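Local coordinates for protein D-alanyl-lipoteichoic acid synthetase (Streptococcus pneumoniae, PDB 3BMA) that probably takes part in adding D-alanine to lipoteichoic acid during cell-wall biogenesis, as a membrane-associated member of the DltD family, at residues F267-S272 against D312-T317. The protein carries 1 engineered substitution. Numbering follows the deposited sequence.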
ATOM      1  N   PHE C 267      37.312  34.813  19.296  1.00 42.27           N
ATOM      2  CA  PHE C 267      35.942  34.489  18.883  1.00 41.81           C
ATOM      3  C   PHE C 267      35.561  35.243  17.610  1.00 43.31           C
ATOM      4  O   PHE C 267      35.673  36.470  17.551  1.00 45.07           O
ATOM      5  CB  PHE C 267      34.955  34.877  19.991  1.00 46.48           C
ATOM      6  CG  PHE C 267      34.627  33.770  20.962  1.00 47.84           C
ATOM      7  CD1 PHE C 267      33.325  33.622  21.430  1.00 50.57           C
ATOM      8  CD2 PHE C 267      35.602  32.877  21.408  1.00 57.16           C
ATOM      9  CE1 PHE C 267      32.992  32.611  22.333  1.00 54.81           C
ATOM     10  CE2 PHE C 267      35.280  31.857  22.307  1.00 64.11           C
ATOM     11  CZ  PHE C 267      33.970  31.726  22.772  1.00 58.78           C
ATOM     12  N   THR C 268      35.117  34.504  16.595  1.00 40.83           N
ATOM     13  CA  THR C 268      34.636  35.093  15.343  1.00 37.47           C
ATOM     14  C   THR C 268      33.332  34.441  14.863  1.00 38.29           C
ATOM     15  O   THR C 268      33.176  33.221  14.911  1.00 38.24           O
ATOM     16  CB  THR C 268      35.721  35.077  14.221  1.00 34.51           C
ATOM     17  OG1 THR C 268      35.176  35.621  13.015  1.00 42.76           O
ATOM     18  CG2 THR C 268      36.244  33.667  13.940  1.00 30.84           C
ATOM     19  N   TYR C 269      32.393  35.264  14.409  1.00 33.80           N
ATOM     20  CA  TYR C 269      31.111  34.755  13.934  1.00 26.72           C
ATOM     21  C   TYR C 269      30.968  34.865  12.423  1.00 26.67           C
ATOM     22  O   TYR C 269      29.861  34.775  11.886  1.00 32.29           O
ATOM     23  CB  TYR C 269      29.937  35.455  14.637  1.00 23.35           C
ATOM     24  CG  TYR C 269      29.955  35.363  16.146  1.00 33.62           C
ATOM     25  CD1 TYR C 269      29.688  36.485  16.930  1.00 33.23           C
ATOM     26  CD2 TYR C 269      30.235  34.156  16.793  1.00 32.56           C
ATOM     27  CE1 TYR C 269      29.699  36.410  18.318  1.00 31.16           C
ATOM     28  CE2 TYR C 269      30.250  34.072  18.178  1.00 31.35           C
ATOM     29  CZ  TYR C 269      29.981  35.204  18.931  1.00 28.36           C
ATOM     30  OH  TYR C 269      29.990  35.127  20.304  1.00 39.21           O
ATOM     31  N   LEU C 270      32.089  35.063  11.739  1.00 30.85           N
ATOM     32  CA  LEU C 270      32.070  35.252  10.298  1.00 35.79           C
ATOM     33  C   LEU C 270      31.934  33.934   9.559  1.00 39.49           C
ATOM     34  O   LEU C 270      31.421  33.894   8.440  1.00 43.20           O
ATOM     35  CB  LEU C 270      33.319  36.001   9.831  1.00 37.86           C
ATOM     36  CG  LEU C 270      33.334  37.524  10.004  1.00 41.02           C
ATOM     37  CD1 LEU C 270      34.750  38.067   9.875  1.00 40.56           C
ATOM     38  CD2 LEU C 270      32.394  38.203   9.011  1.00 42.75           C
ATOM     39  N   LYS C 271      32.397  32.860  10.191  1.00 42.91           N
ATOM     40  CA  LYS C 271      32.374  31.536   9.582  1.00 44.03           C
ATOM     41  C   LYS C 271      31.410  30.641  10.344  1.00 42.44           C
ATOM     42  O   LYS C 271      31.585  30.420  11.542  1.00 40.94           O
ATOM     43  CB  LYS C 271      33.777  30.927   9.558  1.00 43.03           C
ATOM     44  CG  LYS C 271      34.783  31.687   8.693  1.00 40.70           C
ATOM     45  CD  LYS C 271      36.151  31.023   8.745  1.00 47.06           C
ATOM     46  CE  LYS C 271      37.049  31.496   7.615  1.00 52.24           C
ATOM     47  NZ  LYS C 271      38.285  30.679   7.512  1.00 55.76           N
ATOM     48  N   SER C 272      30.387  30.146   9.646  1.00 40.87           N
ATOM     49  CA  SER C 272      29.330  29.349  10.271  1.00 40.58           C
ATOM     50  C   SER C 272      28.483  28.572   9.269  1.00 41.54           C
ATOM     51  O   SER C 272      28.208  29.072   8.174  1.00 42.59           O
ATOM     52  CB  SER C 272      28.396  30.249  11.080  1.00 40.42           C
ATOM     53  OG  SER C 272      27.671  29.481  12.024  1.00 35.99           O
ATOM     54  N   ASP C 312      34.705  45.133  16.081  1.00 56.25           N
ATOM     55  CA  ASP C 312      35.005  45.153  14.648  1.00 57.03           C
ATOM     56  C   ASP C 312      34.550  43.877  13.940  1.00 55.30           C
ATOM     57  O   ASP C 312      34.084  43.932  12.803  1.00 55.45           O
ATOM     58  CB  ASP C 312      36.502  45.396  14.404  1.00 56.18           C
ATOM     59  CG  ASP C 312      37.391  44.509  15.266  1.00 66.76           C
ATOM     60  OD1 ASP C 312      37.957  43.526  14.735  1.00 61.80           O
ATOM     61  OD2 ASP C 312      37.516  44.794  16.478  1.00 72.32           O
ATOM     62  N   MET C 313      34.692  42.739  14.623  1.00 53.01           N
ATOM     63  CA  MET C 313      34.208  41.448  14.131  1.00 47.43           C
ATOM     64  C   MET C 313      32.686  41.419  14.179  1.00 46.30           C
ATOM     65  O   MET C 313      32.045  41.037  13.202  1.00 44.84           O
ATOM     66  CB  MET C 313      34.798  40.293  14.961  1.00 46.84           C
ATOM     67  CG  MET C 313      34.259  38.873  14.643  1.00 43.48           C
ATOM     68  SD  MET C 313      32.700  38.383  15.446  1.00 30.03           S
ATOM     69  CE  MET C 313      33.063  38.686  17.171  1.00 27.06           C
ATOM     70  N   TYR C 314      32.126  41.831  15.317  1.00 41.50           N
ATOM     71  CA  TYR C 314      30.682  41.769  15.563  1.00 42.28           C
ATOM     72  C   TYR C 314      29.834  42.552  14.556  1.00 45.37           C
ATOM     73  O   TYR C 314      28.747  42.110  14.187  1.00 44.44           O
ATOM     74  CB  TYR C 314      30.352  42.216  16.992  1.00 40.25           C
ATOM     75  CG  TYR C 314      28.976  41.785  17.457  1.00 43.19           C
ATOM     76  CD1 TYR C 314      27.904  42.677  17.451  1.00 41.49           C
ATOM     77  CD2 TYR C 314      28.743  40.480  17.892  1.00 42.54           C
ATOM     78  CE1 TYR C 314      26.638  42.284  17.870  1.00 39.88           C
ATOM     79  CE2 TYR C 314      27.477  40.077  18.313  1.00 47.94           C
ATOM     80  CZ  TYR C 314      26.430  40.987  18.304  1.00 45.88           C
ATOM     81  OH  TYR C 314      25.174  40.603  18.716  1.00 45.84           O
ATOM     82  N   GLN C 315      30.328  43.708  14.116  1.00 45.20           N
ATOM     83  CA  GLN C 315      29.621  44.496  13.109  1.00 42.95           C
ATOM     84  C   GLN C 315      29.887  43.973  11.700  1.00 40.17           C
ATOM     85  O   GLN C 315      29.084  44.189  10.795  1.00 39.82           O
ATOM     86  CB  GLN C 315      29.970  45.984  13.214  1.00 48.74           C
ATOM     87  CG  GLN C 315      29.635  46.630  14.568  1.00 56.91           C
ATOM     88  CD  GLN C 315      28.155  46.554  14.948  1.00 61.18           C
ATOM     89  OE1 GLN C 315      27.267  46.671  14.097  1.00 58.62           O
ATOM     90  NE2 GLN C 315      27.891  46.374  16.241  1.00 55.24           N
ATOM     91  N   GLN C 316      31.010  43.279  11.527  1.00 39.20           N
ATOM     92  CA  GLN C 316      31.362  42.664  10.249  1.00 44.71           C
ATOM     93  C   GLN C 316      30.497  41.435   9.948  1.00 41.05           C
ATOM     94  O   GLN C 316      30.256  41.117   8.779  1.00 44.93           O
ATOM     95  CB  GLN C 316      32.846  42.295  10.229  1.00 47.01           C
ATOM     96  CG  GLN C 316      33.470  42.203   8.849  1.00 53.49           C
ATOM     97  CD  GLN C 316      34.923  41.767   8.891  1.00 54.96           C
ATOM     98  OE1 GLN C 316      35.398  41.073   7.987  1.00 65.99           O
ATOM     99  NE2 GLN C 316      35.638  42.167   9.944  1.00 50.18           N
ATOM    100  N   THR C 317      30.040  40.747  11.001  1.00 42.01           N
ATOM    101  CA  THR C 317      29.129  39.605  10.875  0.50 38.78           C
ATOM    102  C   THR C 317      27.691  40.061  10.655  1.00 37.09           C
ATOM    103  O   THR C 317      26.926  39.412   9.944  1.00 33.89           O
ATOM    104  CB  THR C 317      29.165  38.711  12.125  0.50 39.60           C
ATOM    105  OG1 THR C 317      28.664  39.439  13.253  0.50 41.58           O
ATOM    106  CG2 THR C 317      30.572  38.278  12.411  0.50 29.20           C
TER
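In this DltD protein, whose family belongs to the SGNH-hydrolase clan, an irregular loop lies along the first turns of helix 311-326, and Met-313 and Thr-317, one turn apart, point into it. CG of Met-313 is anti to its backbone N (chi1 174°), and bends at chi2 and chi3 bring the thioether obliquely across Thr-268 and Tyr-269. Met-313 SD receives a weak hydrogen bond from Tyr-269 N at 3.3 Å, with an N-H...S angle of 152°; sulfur is a poor acceptor, but methionine can offer it to an amide while still packing as an apolar side chain. Met-313 SD also meets the Tyr-269 ring obliquely, 4.6 Å from its centroid, a Met-aromatic contact. Met-313 CE reaches the carbonyl O of Phe-267 at 3.4 Å, an oxygen that Arg-310 also hydrogen-bonds. Farther along the ring, Tyr-269 CE1 meets Tyr-314 CD2 edge to edge at 4.2 Å.

Thr-317 divides its two branches: OG1 turns back to hydrogen-bond Tyr-314 O at 2.8 Å within its own helix, leaving the methyl to face the loop. Thr-317 CG2 packs against the Tyr-269 backbone, 3.4 Å from its C, and lies 3.7 Å from Leu-270 CG. A small beta-branched residue thus satisfies its hydroxyl locally and lets the chains come close, with Leu-270 CA and Thr-317 CA 5.3 Å apart. Leu-270 crosses the extended Gln-316 side chain at about a right angle, CD1 beside the Gln-316 CD end and CD2 against the Gln-316 backbone O.

Lys-320, farther along helix 311-326, hydrogen-bonds Leu-270 O, and Tyr-314 OH binds Pro-297 O just after strand 291-296. Ser-272 OG caps Glu-274 N at the start of helix 274-287, which the loop enters after helix 246-253 and which leads to strand 291-296 of the parallel sheet.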